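Local coordinates for protein protelomerase (Agrobacterium tumefaciens, PDB 4F43) that generates and protects the hairpin ends of the linear chromosome, probably resolving replicated telomeres by cleaving and rejoining DNA strands, at residues Ala269-His274 and Tyr307-Asp312; Ala117-Glu122 and Val252-Glu257. The protein carries 1 engineered substitution. One frame throughout, in Å; residues are numbered along the deposited sequence.

Contact 1 of 2, residues Ala269-His274 and Tyr307-Asp312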
# COMPACT_ATOMS: atom_id res chain seq x y z
N ALA A 269 14.39 1.24 -2.80
CA ALA A 269 14.60 2.52 -3.47
C ALA A 269 16.02 3.04 -3.26
O ALA A 269 16.74 3.34 -4.22
CB ALA A 269 13.58 3.53 -2.99
N GLU A 270 16.41 3.14 -1.99
CA GLU A 270 17.72 3.68 -1.62
C GLU A 270 18.86 2.90 -2.26
O GLU A 270 19.78 3.49 -2.84
CB GLU A 270 17.87 3.66 -0.09
CG GLU A 270 18.98 4.55 0.43
CD GLU A 270 18.57 6.01 0.54
OE1 GLU A 270 17.42 6.33 0.17
OE2 GLU A 270 19.39 6.83 1.00
N VAL A 271 18.81 1.58 -2.15
CA VAL A 271 19.87 0.72 -2.67
C VAL A 271 19.94 0.74 -4.20
O VAL A 271 21.02 0.89 -4.77
CB VAL A 271 19.72 -0.73 -2.17
CG1 VAL A 271 20.71 -1.65 -2.88
CG2 VAL A 271 19.93 -0.80 -0.66
N ALA A 272 18.79 0.59 -4.85
CA ALA A 272 18.78 0.58 -6.31
C ALA A 272 19.18 1.94 -6.89
O ALA A 272 19.72 2.01 -8.00
CB ALA A 272 17.44 0.14 -6.84
N TYR A 273 18.90 3.01 -6.16
CA TYR A 273 19.43 4.31 -6.54
C TYR A 273 20.94 4.33 -6.34
O TYR A 273 21.68 4.88 -7.16
CB TYR A 273 18.79 5.44 -5.73
CG TYR A 273 19.43 6.79 -6.00
CD1 TYR A 273 19.06 7.55 -7.10
CD2 TYR A 273 20.41 7.29 -5.16
CE1 TYR A 273 19.65 8.78 -7.35
CE2 TYR A 273 21.01 8.51 -5.40
CZ TYR A 273 20.62 9.25 -6.50
OH TYR A 273 21.21 10.47 -6.74
N HIS A 274 21.39 3.72 -5.25
CA HIS A 274 22.81 3.69 -4.92
C HIS A 274 23.62 2.90 -5.94
O HIS A 274 24.82 3.13 -6.10
CB HIS A 274 23.01 3.10 -3.52
CG HIS A 274 24.42 3.18 -3.03
ND1 HIS A 274 25.38 2.25 -3.35
CD2 HIS A 274 25.02 4.08 -2.22
CE1 HIS A 274 26.52 2.58 -2.77
NE2 HIS A 274 26.33 3.69 -2.07
N TYR A 307 15.92 6.65 4.93
CA TYR A 307 17.12 5.91 5.30
C TYR A 307 18.36 6.55 4.71
O TYR A 307 18.29 7.29 3.73
CB TYR A 307 17.03 4.46 4.81
CG TYR A 307 15.94 3.64 5.47
CD1 TYR A 307 15.60 3.84 6.80
CD2 TYR A 307 15.26 2.66 4.76
CE1 TYR A 307 14.61 3.08 7.41
CE2 TYR A 307 14.27 1.90 5.35
CZ TYR A 307 13.95 2.12 6.67
OH TYR A 307 12.96 1.37 7.27
N THR A 308 19.51 6.26 5.32
CA THR A 308 20.79 6.67 4.76
C THR A 308 21.79 5.51 4.81
O THR A 308 21.96 4.86 5.84
CB THR A 308 21.37 7.93 5.45
OG1 THR A 308 22.65 8.24 4.89
CG2 THR A 308 21.51 7.73 6.95
N LEU A 309 22.42 5.24 3.68
CA LEU A 309 23.35 4.12 3.57
C LEU A 309 24.67 4.40 4.28
O LEU A 309 25.19 5.51 4.20
CB LEU A 309 23.58 3.75 2.10
CG LEU A 309 22.36 3.14 1.39
CD1 LEU A 309 22.77 2.56 0.04
CD2 LEU A 309 21.70 2.09 2.25
N PRO A 310 25.21 3.38 4.97
CA PRO A 310 26.42 3.46 5.78
C PRO A 310 27.61 4.04 5.03
O PRO A 310 28.37 4.83 5.60
CB PRO A 310 26.71 2.00 6.14
CG PRO A 310 25.39 1.34 6.08
CD PRO A 310 24.63 2.03 4.98
N GLU A 311 27.78 3.65 3.77
CA GLU A 311 28.89 4.14 2.96
C GLU A 311 28.76 5.63 2.66
O GLU A 311 29.76 6.36 2.67
CB GLU A 311 29.01 3.34 1.65
CG GLU A 311 27.68 2.90 1.06
CD GLU A 311 27.46 1.40 1.21
OE1 GLU A 311 27.63 0.88 2.34
OE2 GLU A 311 27.12 0.75 0.21
N ASP A 312 27.54 6.08 2.40
CA ASP A 312 27.28 7.50 2.18
C ASP A 312 27.57 8.28 3.45
O ASP A 312 28.21 9.33 3.42
CB ASP A 312 25.83 7.73 1.75
CG ASP A 312 25.48 6.99 0.47
OD1 ASP A 312 26.40 6.66 -0.30
OD2 ASP A 312 24.28 6.74 0.24
O HOH W 1 21.97 7.51 1.83
O HOH W 2 15.82 5.36 1.86
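E270 and H274 leave the same flank of helix 263-276, one turn apart in the telomere resolvase catalytic domain, and between them they hold L309, the residue at the N-cap position of helix 310-316. L309 has CG anti to its carbonyl carbon (chi1 -68°), and its side chain and that of E270 slide past each other in opposite directions, E270 CG lying 3.8 Å from L309 CG. CD1 carries the other half of the packing: it sits 3.5 Å from H274 CD2 and similarly close to CB and CG, approaching the imidazole obliquely. V271 adds a looser methyl contact to the same branch.

Beyond this apolar patch the partners are polar. D312 meets H274 tip to tip, its OD1 at the ring edge 3.5 Å from NE2, with carboxylate and imidazole planes 33° apart. E311 reaches the same nitrogen through CG, while its OE2 is hydrogen-bonded to Y124 OH of helix 124-134.

E270 instead bends at chi2 (81°) and works through water. One water donates to E270 OE2 at 2.8 Å and to D312 OD2 at 2.9 Å, and accepts from L309 N at 3.0 Å, so a single molecule ties two carboxylates to the backbone just ahead of the helix.

This illustrates how water can reconcile like-charged groups. E270 OE2 also stands 3.0 Å from Y307 O, acceptor facing acceptor, which would tend to raise the pKa of E270, although the donating water and a long, weak ion pair with K283 may offset part of that effect.

Contact 2 of 2, residues Ala117-Glu122 and Val252-Glu257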
# COMPACT_ATOMS: atom_id res chain seq x y z
N ALA A 117 16.31 14.15 9.61
CA ALA A 117 16.87 13.17 10.53
C ALA A 117 16.81 11.77 9.93
O ALA A 117 15.99 10.94 10.32
CB ALA A 117 16.12 13.21 11.85
N LEU A 118 17.69 11.51 8.97
CA LEU A 118 17.75 10.22 8.29
C LEU A 118 18.25 9.11 9.21
O LEU A 118 19.07 9.34 10.09
CB LEU A 118 18.65 10.32 7.05
CG LEU A 118 17.95 10.33 5.69
CD1 LEU A 118 16.72 11.22 5.72
CD2 LEU A 118 18.91 10.79 4.60
N ILE A 119 17.74 7.91 8.98
CA ILE A 119 18.12 6.74 9.77
C ILE A 119 19.21 5.95 9.08
O ILE A 119 19.10 5.61 7.90
CB ILE A 119 16.91 5.82 10.02
CG1 ILE A 119 15.85 6.54 10.85
CG2 ILE A 119 17.35 4.54 10.72
CD1 ILE A 119 14.63 5.70 11.15
N THR A 120 20.28 5.64 9.81
CA THR A 120 21.41 4.93 9.25
C THR A 120 21.15 3.42 9.21
O THR A 120 21.19 2.75 10.24
CB THR A 120 22.69 5.21 10.05
OG1 THR A 120 22.67 6.56 10.53
CG2 THR A 120 23.92 5.00 9.18
N PHE A 121 20.89 2.91 8.02
CA PHE A 121 20.62 1.49 7.83
C PHE A 121 21.93 0.71 7.74
O PHE A 121 22.35 0.31 6.65
CB PHE A 121 19.79 1.28 6.56
CG PHE A 121 18.81 0.15 6.66
CD1 PHE A 121 17.55 0.27 6.10
CD2 PHE A 121 19.14 -1.03 7.30
CE1 PHE A 121 16.63 -0.77 6.18
CE2 PHE A 121 18.24 -2.07 7.38
CZ PHE A 121 16.98 -1.94 6.83
N GLU A 122 22.56 0.51 8.88
CA GLU A 122 23.90 -0.07 8.94
C GLU A 122 23.99 -1.52 8.46
O GLU A 122 24.88 -1.87 7.69
CB GLU A 122 24.49 0.07 10.34
CG GLU A 122 25.05 1.46 10.62
CD GLU A 122 24.79 1.93 12.03
OE1 GLU A 122 23.99 1.27 12.74
OE2 GLU A 122 25.37 2.95 12.43
N VAL A 252 18.91 -7.11 13.31
CA VAL A 252 19.70 -6.51 12.23
C VAL A 252 19.07 -5.22 11.72
O VAL A 252 19.68 -4.48 10.94
CB VAL A 252 19.89 -7.49 11.05
CG1 VAL A 252 20.58 -8.75 11.53
CG2 VAL A 252 18.55 -7.81 10.41
N TRP A 253 17.84 -4.95 12.16
CA TRP A 253 17.13 -3.74 11.76
C TRP A 253 17.55 -2.59 12.67
O TRP A 253 17.79 -2.80 13.86
CB TRP A 253 15.62 -3.97 11.85
CG TRP A 253 14.81 -3.02 11.02
CD1 TRP A 253 14.32 -1.80 11.41
CD2 TRP A 253 14.37 -3.21 9.67
NE1 TRP A 253 13.62 -1.22 10.38
CE2 TRP A 253 13.64 -2.06 9.30
CE3 TRP A 253 14.54 -4.23 8.73
CZ2 TRP A 253 13.07 -1.92 8.04
CZ3 TRP A 253 13.97 -4.09 7.48
CH2 TRP A 253 13.24 -2.94 7.15
N PRO A 254 17.65 -1.37 12.11
CA PRO A 254 17.98 -0.15 12.85
C PRO A 254 17.20 -0.02 14.16
O PRO A 254 15.99 -0.25 14.20
CB PRO A 254 17.57 0.96 11.88
CG PRO A 254 17.85 0.37 10.55
CD PRO A 254 17.56 -1.11 10.66
N LYS A 255 17.91 0.36 15.23
CA LYS A 255 17.33 0.44 16.56
C LYS A 255 16.29 1.54 16.70
O LYS A 255 15.52 1.56 17.67
CB LYS A 255 18.44 0.65 17.60
CG LYS A 255 19.30 1.87 17.32
CD LYS A 255 20.48 1.96 18.29
CE LYS A 255 21.37 3.15 17.96
NZ LYS A 255 22.55 3.22 18.86
N GLU A 256 16.25 2.45 15.74
CA GLU A 256 15.36 3.60 15.80
C GLU A 256 13.90 3.23 15.53
O GLU A 256 13.00 4.03 15.75
CB GLU A 256 15.81 4.69 14.82
CG GLU A 256 17.18 5.29 15.13
CD GLU A 256 18.33 4.43 14.64
OE1 GLU A 256 18.07 3.36 14.06
OE2 GLU A 256 19.50 4.84 14.84
N GLU A 257 13.68 2.01 15.05
CA GLU A 257 12.33 1.57 14.70
C GLU A 257 12.18 0.06 14.72
O GLU A 257 13.10 -0.67 15.10
CB GLU A 257 11.96 2.11 13.31
CG GLU A 257 12.83 1.56 12.20
CD GLU A 257 12.48 2.14 10.84
OE1 GLU A 257 11.89 3.24 10.80
OE2 GLU A 257 12.79 1.49 9.82
O HOH W 3 20.99 7.04 12.80
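F121 is wedged between P254 and W253, touching the proline with a ring face and the tryptophan with a ring edge. P254 CD lies over the phenyl face in a CH-pi contact, 3.9 Å from the ring centroid and only 3.5 Å from CE2. Toward the indole the phenyl ring turns its edge: F121 CZ comes down over the indole face, 3.8 Å from W253 CZ3, in a T-shaped pair whose planes meet at 66°. W253 CG is anti to the backbone N (chi1 -159°), and although its CB leaves the backbone away from 117-122, the six-membered ring comes back to F121. Its rotation is further fixed by NE1, which donates 2.9 Å to E257 OE2, nearly in the indole plane and to the anti lone pair of that oxygen; the same oxygen is also hydrogen-bonded to Y307 OH.

Next to this aromatic cluster, I119 makes the aliphatic half of the contact. Its CG2 meets P254 CB at 3.8 Å, the two side chains crossing at about a right angle, and lies still nearer E256 OE1, at 3.6 Å; CD1 reaches E257 OE1. Here methyl groups lie against carboxylate oxygens, a weaker match than ring against ring. Farther toward solvent the last link is a water, hydrogen-bonded to T120 OG1 at 2.9 Å and donating a weak bond of 3.3 Å to OE2 of the exposed E256.

The gradient follows the fold of the ResT/TelK-type catalytic domain, to which both segments belong. Strand 119-120 pairs in parallel with strand 307-308, F121 centres an inverse gamma turn leading to helix 124-134, and the type I turn 254-257 belongs to the loop preceding helix 263-276. F121 also packs on V127 and L267, one from each of those helices, and W253 on L264.

In the fold
Contacts 1 and 2 lie on the same side of the chain's centre and share one small element, the parallel pair of strands 119-120 and 307-308. Both are partly buried, and both join their strand to the region around helix 263-276: contact 1 to the helix itself, contact 2 to the loop that precedes it. Their chemistry differs with place. The inner end of contact 2 is aromatic and direct, whereas contact 1 combines a leucine-centred apolar patch with water-bridged carboxylates. Y307 connects them through its edge-to-face ring pair with F121, while T308 N meets I119 O in the sheet.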